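Local coordinates for terminal oxygenase component of carbazole (Janthinobacterium sp., PDB 7BUG), which catalyses the angular dioxygenation of carbazole at C-9a and C-1, using a Rieske [2Fe-2S] cluster and a mononuclear iron, at the interface of chains A and B. Numbering follows the deposited sequence. Chains: chain A/B, Terminal oxygenase component of carbazole.

Contacts 1 and 2 are neighbouring patches of one interface, about 13 Å apart between the centres of their C-alpha atoms. In both, the Rieske domain of chain A meets the catalytic part of chain B. They share no residue, but adjoining ones are split between them: A:His93 and A:Trp95 in contact 1, A:Ala94 in contact 2. A:Ile107 and A:Thr109 likewise flank A:Leu108. Contact 1 uses the chain B segment 354-359. Contact 2 uses the 3-10 helix 183-187 and strands 240-243 and 246-250. Together they seat the cluster-binding loops of one subunit on the next in the trimer.

Contact 1: the interface of chains A and B. Residues chain A 71-72, 93, 95, 107, 109, 115; chain B 354-356, 359.
The two cluster-binding loops of the chain A Rieske domain, which supply the ligand histidines A:His71 and A:His93, meet the chain B segment 354-359. A:His71 and B:Asp359 reach tip to tip. The imidazole A:His71 NE2 donates to the carboxylate B:Asp359 OD2 at 2.8 Å, 158° at the hydrogen. OD2 takes it on its syn lone pair, and ring and carboxylate are nearly coplanar. The backbone N of B:Phe356 also donates to B:Asp359 OD2, at 2.9 Å from the anti side. This second bond helps hold the carboxylate. B:Asp359 OD1 turns to a water that also meets A:Arg72 NH1. B:Ile354 N donates to the A:His71 carbonyl O at 3.2 Å.

With CG in the crowded position between backbone N and carbonyl carbon (chi1 81°), the B:Phe356 ring reaches in among A:Trp95, A:His71 and A:Ile107. The indole NE1 of A:Trp95 lies 3.5 Å above the centre of one face of the B:Phe356 ring, with the two ring systems steeply turned. The imidazole of A:His71 also meets this ring edge-to-face. A:Ile107 CG2 packs on B:Phe356 CE2 at 3.6 Å. A:Thr109 OG1 lies at the ring edge and donates to A:His93 O. Beyond the ring, the amide A:Gln115 NE2 donates to B:Leu355 O at 2.9 Å.

The aspartate's charge would probably polarise the A:His71 imidazole. The contact fixes this cluster ligand against the next subunit. It holds the histidine end of the Rieske cluster there; the structure alone does not show whether electrons pass this way.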
loop_
_atom_site.group_PDB
_atom_site.type_symbol
_atom_site.label_atom_id
_atom_site.label_comp_id
_atom_site.label_asym_id
_atom_site.label_seq_id
_atom_site.Cartn_x
_atom_site.Cartn_y
_atom_site.Cartn_z
ATOM N N HIS A 71 -27.434 -2.399 -8.166
ATOM C CA HIS A 71 -27.772 -3.640 -7.443
ATOM C C HIS A 71 -26.638 -3.992 -6.450
ATOM O O HIS A 71 -26.790 -3.789 -5.238
ATOM C CB HIS A 71 -28.071 -4.720 -8.497
ATOM C CG HIS A 71 -28.384 -6.029 -7.922
ATOM N ND1 HIS A 71 -27.954 -7.188 -8.541
ATOM C CD2 HIS A 71 -29.062 -6.370 -6.808
ATOM C CE1 HIS A 71 -28.382 -8.224 -7.837
ATOM N NE2 HIS A 71 -29.107 -7.723 -6.743
ATOM N N ARG A 72 -25.526 -4.536 -6.957
ATOM C CA ARG A 72 -24.390 -4.977 -6.096
ATOM C C ARG A 72 -23.151 -4.115 -6.338
ATOM O O ARG A 72 -22.054 -4.467 -5.856
ATOM C CB ARG A 72 -24.114 -6.476 -6.264
ATOM C CG ARG A 72 -25.324 -7.367 -6.007
ATOM C CD ARG A 72 -25.992 -7.277 -4.646
ATOM N NE ARG A 72 -25.024 -7.506 -3.577
ATOM C CZ ARG A 72 -24.635 -8.680 -3.118
ATOM N NH1 ARG A 72 -25.207 -9.782 -3.556
ATOM N NH2 ARG A 72 -23.724 -8.716 -2.172
ATOM N N HIS A 93 -26.520 -9.590 -13.055
ATOM C CA HIS A 93 -27.927 -10.047 -12.944
ATOM C C HIS A 93 -28.773 -9.353 -13.997
ATOM O O HIS A 93 -29.966 -9.363 -13.869
ATOM C CB HIS A 93 -28.521 -9.878 -11.546
ATOM C CG HIS A 93 -27.584 -10.252 -10.457
ATOM N ND1 HIS A 93 -26.619 -9.382 -9.968
ATOM C CD2 HIS A 93 -27.507 -11.382 -9.719
ATOM C CE1 HIS A 93 -25.940 -10.016 -9.018
ATOM N NE2 HIS A 93 -26.472 -11.242 -8.833
ATOM N N TRP A 95 -29.605 -6.309 -14.806
ATOM C CA TRP A 95 -30.278 -5.000 -14.694
ATOM C C TRP A 95 -29.899 -4.164 -15.904
ATOM O O TRP A 95 -28.732 -3.994 -16.258
ATOM C CB TRP A 95 -29.946 -4.270 -13.396
ATOM C CG TRP A 95 -30.479 -4.906 -12.165
ATOM C CD1 TRP A 95 -30.674 -6.228 -11.890
ATOM C CD2 TRP A 95 -30.845 -4.183 -10.988
ATOM N NE1 TRP A 95 -31.172 -6.375 -10.620
ATOM C CE2 TRP A 95 -31.262 -5.142 -10.042
ATOM C CE3 TRP A 95 -30.805 -2.831 -10.643
ATOM C CZ2 TRP A 95 -31.644 -4.768 -8.752
ATOM C CZ3 TRP A 95 -31.235 -2.469 -9.374
ATOM C CH2 TRP A 95 -31.647 -3.435 -8.459
ATOM N N ILE A 107 -35.113 -5.960 -16.386
ATOM C CA ILE A 107 -34.140 -6.860 -15.707
ATOM C C ILE A 107 -34.267 -8.253 -16.304
ATOM O O ILE A 107 -35.334 -8.883 -16.104
ATOM C CB ILE A 107 -34.319 -6.904 -14.183
ATOM C CG1 ILE A 107 -34.273 -5.523 -13.537
ATOM C CG2 ILE A 107 -33.270 -7.854 -13.568
ATOM C CD1 ILE A 107 -34.614 -5.499 -12.087
ATOM N N THR A 109 -33.081 -11.177 -15.700
ATOM C CA THR A 109 -33.214 -12.290 -14.744
ATOM C C THR A 109 -34.538 -12.276 -13.994
ATOM O O THR A 109 -34.811 -13.275 -13.320
ATOM C CB THR A 109 -32.051 -12.236 -13.748
ATOM O OG1 THR A 109 -32.036 -10.964 -13.067
ATOM C CG2 THR A 109 -30.751 -12.541 -14.454
ATOM N N GLN A 115 -38.558 -3.478 -9.042
ATOM C CA GLN A 115 -37.542 -2.404 -9.237
ATOM C C GLN A 115 -37.660 -1.743 -10.630
ATOM O O GLN A 115 -37.200 -0.601 -10.784
ATOM C CB GLN A 115 -36.131 -2.948 -9.002
ATOM C CG GLN A 115 -35.821 -3.459 -7.612
ATOM C CD GLN A 115 -35.823 -2.382 -6.547
ATOM O OE1 GLN A 115 -36.107 -1.219 -6.808
ATOM N NE2 GLN A 115 -35.483 -2.757 -5.327
ATOM N N ILE B 354 -28.866 -2.018 -3.602
ATOM C CA ILE B 354 -30.330 -2.088 -3.816
ATOM C C ILE B 354 -30.682 -3.499 -4.242
ATOM O O ILE B 354 -30.388 -3.931 -5.388
ATOM C CB ILE B 354 -30.778 -1.035 -4.827
ATOM C CG1 ILE B 354 -30.337 0.375 -4.399
ATOM C CG2 ILE B 354 -32.297 -1.205 -5.027
ATOM C CD1 ILE B 354 -30.627 1.424 -5.412
ATOM N N LEU B 355 -31.286 -4.237 -3.343
ATOM C CA LEU B 355 -31.612 -5.648 -3.591
ATOM C C LEU B 355 -32.916 -5.770 -4.370
ATOM O O LEU B 355 -33.721 -4.846 -4.353
ATOM C CB LEU B 355 -31.721 -6.362 -2.250
ATOM C CG LEU B 355 -30.422 -6.356 -1.434
ATOM C CD1 LEU B 355 -30.551 -7.268 -0.230
ATOM C CD2 LEU B 355 -29.196 -6.747 -2.257
ATOM N N PHE B 356 -33.082 -6.901 -5.039
ATOM C CA PHE B 356 -34.366 -7.267 -5.686
ATOM C C PHE B 356 -34.801 -8.651 -5.228
ATOM O O PHE B 356 -34.263 -9.205 -4.296
ATOM C CB PHE B 356 -34.337 -7.006 -7.186
ATOM C CG PHE B 356 -33.669 -8.024 -8.077
ATOM C CD1 PHE B 356 -32.530 -8.699 -7.646
ATOM C CD2 PHE B 356 -34.110 -8.254 -9.364
ATOM C CE1 PHE B 356 -31.845 -9.584 -8.474
ATOM C CE2 PHE B 356 -33.426 -9.130 -10.189
ATOM C CZ PHE B 356 -32.289 -9.789 -9.759
ATOM N N ASP B 359 -32.940 -11.828 -4.223
ATOM C CA ASP B 359 -32.015 -11.606 -3.101
ATOM C C ASP B 359 -32.647 -11.999 -1.766
ATOM O O ASP B 359 -31.917 -12.021 -0.750
ATOM C CB ASP B 359 -31.506 -10.174 -3.052
ATOM C CG ASP B 359 -30.657 -9.810 -4.254
ATOM O OD1 ASP B 359 -29.853 -10.688 -4.701
ATOM O OD2 ASP B 359 -30.775 -8.656 -4.709
HETATM O O HOH W 1 -27.261 -10.345 -5.459
#

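Contact 2: the interface of chains A and B. Residues chain A 81, 83, 89-90, 94, 108; chain B 185, 241, 243, 248-249.
The phenol ring of B:Tyr185 has the methyl CB of A:Ala94 over the centre of one face, 3.6 Å from the ring centroid, in a CH-pi contact. A:Leu108 CD1 lies 4.0 Å from B:Tyr185 CE1. On the CE2 side, the carboxylate of A:Glu81 approaches. B:Tyr185 CG is anti to the backbone N (chi1 -174°), which carries the ring out towards chain A. The guanidinium of B:Arg249 has a water in plane at its edge.

A:Glu81 and B:Tyr185 meet tip to tip, their carboxylate and ring planes 36° apart. The phenol B:Tyr185 OH donates to A:Glu81 OE1 at 2.5 Å, a short bond on the syn side, 16° out of the carboxylate plane. A:Lys83 NZ also reaches A:Glu81 OE1, at 2.9 Å, in a salt bridge within chain A. It comes from well above the carboxylate plane. OE1 thus accepts from two donors, and the lysine would probably offset the glutamate's charge. The lysine chain bends near its end, turning NZ towards the glutamate. Its NZ also shares the water with B:Arg249 NH1, which bridges two groups of like charge.

Aliphatic contacts extend the patch. A:Lys83 CB packs against B:Ile243 CD1 and B:Val248 CB. A:Leu108 CD2 lies 3.8 Å from B:Ile243 CG1, and A:Lys83 CE touches B:Arg249 CB. A phenylalanine in place of B:Tyr185 would probably leave A:Glu81 OE1 without its hydrogen-bond donor from chain B.

The patch joins the Rieske domain to the neighbouring catalytic part. Since B:Tyr185 stands in the sequence between the iron ligands B:His183 and B:His187, it probably helps align the two metal centres across the subunit boundary.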
loop_
_atom_site.group_PDB
_atom_site.type_symbol
_atom_site.label_atom_id
_atom_site.label_comp_id
_atom_site.label_asym_id
_atom_site.label_seq_id
_atom_site.Cartn_x
_atom_site.Cartn_y
_atom_site.Cartn_z
ATOM N N GLU A 81 -22.218 -5.377 -21.880
ATOM C CA GLU A 81 -23.300 -6.044 -22.647
ATOM C C GLU A 81 -24.247 -4.971 -23.127
ATOM O O GLU A 81 -25.125 -4.543 -22.373
ATOM C CB GLU A 81 -24.022 -7.073 -21.785
ATOM C CG GLU A 81 -23.212 -8.307 -21.467
ATOM C CD GLU A 81 -23.999 -9.488 -20.895
ATOM O OE1 GLU A 81 -25.219 -9.555 -21.159
ATOM O OE2 GLU A 81 -23.358 -10.372 -20.300
ATOM N N LYS A 83 -27.153 -4.666 -25.395
ATOM C CA LYS A 83 -27.953 -5.670 -26.132
ATOM C C LYS A 83 -28.952 -4.973 -27.036
ATOM O O LYS A 83 -29.488 -5.668 -27.930
ATOM C CB LYS A 83 -28.623 -6.615 -25.153
ATOM C CG LYS A 83 -27.617 -7.252 -24.219
ATOM C CD LYS A 83 -28.179 -8.355 -23.325
ATOM C CE LYS A 83 -27.719 -9.730 -23.726
ATOM N NZ LYS A 83 -26.259 -9.846 -23.808
ATOM N N THR A 89 -26.774 -3.585 -20.343
ATOM C CA THR A 89 -27.246 -4.627 -19.423
ATOM C C THR A 89 -26.060 -4.974 -18.517
ATOM O O THR A 89 -25.001 -5.397 -19.059
ATOM C CB THR A 89 -27.738 -5.848 -20.227
ATOM O OG1 THR A 89 -28.881 -5.410 -20.966
ATOM C CG2 THR A 89 -28.058 -7.033 -19.357
ATOM N N CYS A 90 -26.230 -4.852 -17.221
ATOM C CA CYS A 90 -25.168 -5.310 -16.288
ATOM C C CYS A 90 -24.925 -6.790 -16.552
ATOM O O CYS A 90 -25.885 -7.587 -16.704
ATOM C CB CYS A 90 -25.581 -5.048 -14.856
ATOM S SG CYS A 90 -24.291 -5.565 -13.704
ATOM N N ALA A 94 -28.148 -8.739 -14.974
ATOM C CA ALA A 94 -28.846 -8.218 -16.170
ATOM C C ALA A 94 -29.837 -7.097 -15.853
ATOM O O ALA A 94 -30.772 -6.861 -16.687
ATOM C CB ALA A 94 -29.528 -9.329 -16.938
ATOM N N LEU A 108 -33.272 -8.729 -17.044
ATOM C CA LEU A 108 -33.451 -9.982 -17.818
ATOM C C LEU A 108 -33.694 -11.163 -16.891
ATOM O O LEU A 108 -34.435 -12.076 -17.267
ATOM C CB LEU A 108 -32.292 -10.268 -18.774
ATOM C CG LEU A 108 -31.910 -9.153 -19.754
ATOM C CD1 LEU A 108 -30.956 -9.685 -20.806
ATOM C CD2 LEU A 108 -33.085 -8.468 -20.402
ATOM N N TYR B 185 -27.132 -15.884 -14.674
ATOM C CA TYR B 185 -26.945 -15.070 -15.904
ATOM C C TYR B 185 -25.476 -15.074 -16.343
ATOM O O TYR B 185 -25.205 -15.098 -17.554
ATOM C CB TYR B 185 -27.487 -13.686 -15.666
ATOM C CG TYR B 185 -27.472 -12.829 -16.884
ATOM C CD1 TYR B 185 -28.426 -12.995 -17.867
ATOM C CD2 TYR B 185 -26.477 -11.895 -17.085
ATOM C CE1 TYR B 185 -28.389 -12.252 -19.049
ATOM C CE2 TYR B 185 -26.439 -11.136 -18.242
ATOM C CZ TYR B 185 -27.399 -11.319 -19.219
ATOM O OH TYR B 185 -27.341 -10.593 -20.395
ATOM N N GLY B 241 -34.961 -13.576 -22.616
ATOM C CA GLY B 241 -34.790 -12.284 -21.936
ATOM C C GLY B 241 -35.116 -11.148 -22.870
ATOM O O GLY B 241 -34.645 -11.190 -24.012
ATOM N N ILE B 243 -35.789 -6.852 -23.738
ATOM C CA ILE B 243 -35.568 -5.403 -23.512
ATOM C C ILE B 243 -36.611 -4.685 -24.371
ATOM O O ILE B 243 -36.573 -4.918 -25.592
ATOM C CB ILE B 243 -34.138 -4.948 -23.824
ATOM C CG1 ILE B 243 -33.124 -5.637 -22.894
ATOM C CG2 ILE B 243 -34.056 -3.434 -23.743
ATOM C CD1 ILE B 243 -31.675 -5.420 -23.282
ATOM N N VAL B 248 -33.695 -10.413 -26.638
ATOM C CA VAL B 248 -32.274 -10.074 -26.921
ATOM C C VAL B 248 -31.343 -11.201 -26.477
ATOM O O VAL B 248 -30.175 -11.165 -26.835
ATOM C CB VAL B 248 -31.878 -8.758 -26.235
ATOM C CG1 VAL B 248 -32.715 -7.586 -26.739
ATOM C CG2 VAL B 248 -32.042 -8.901 -24.706
ATOM N N ARG B 249 -31.818 -12.183 -25.735
ATOM C CA ARG B 249 -30.946 -13.256 -25.250
ATOM C C ARG B 249 -31.781 -14.466 -24.863
ATOM O O ARG B 249 -32.783 -14.282 -24.231
ATOM C CB ARG B 249 -30.134 -12.773 -24.043
ATOM C CG ARG B 249 -29.275 -13.879 -23.439
ATOM C CD ARG B 249 -28.086 -14.280 -24.267
ATOM N NE ARG B 249 -27.655 -15.643 -24.011
ATOM C CZ ARG B 249 -26.405 -16.078 -24.139
ATOM N NH1 ARG B 249 -25.406 -15.241 -24.414
ATOM N NH2 ARG B 249 -26.122 -17.341 -23.898
HETATM O O HOH W 2 -25.312 -12.245 -24.772
#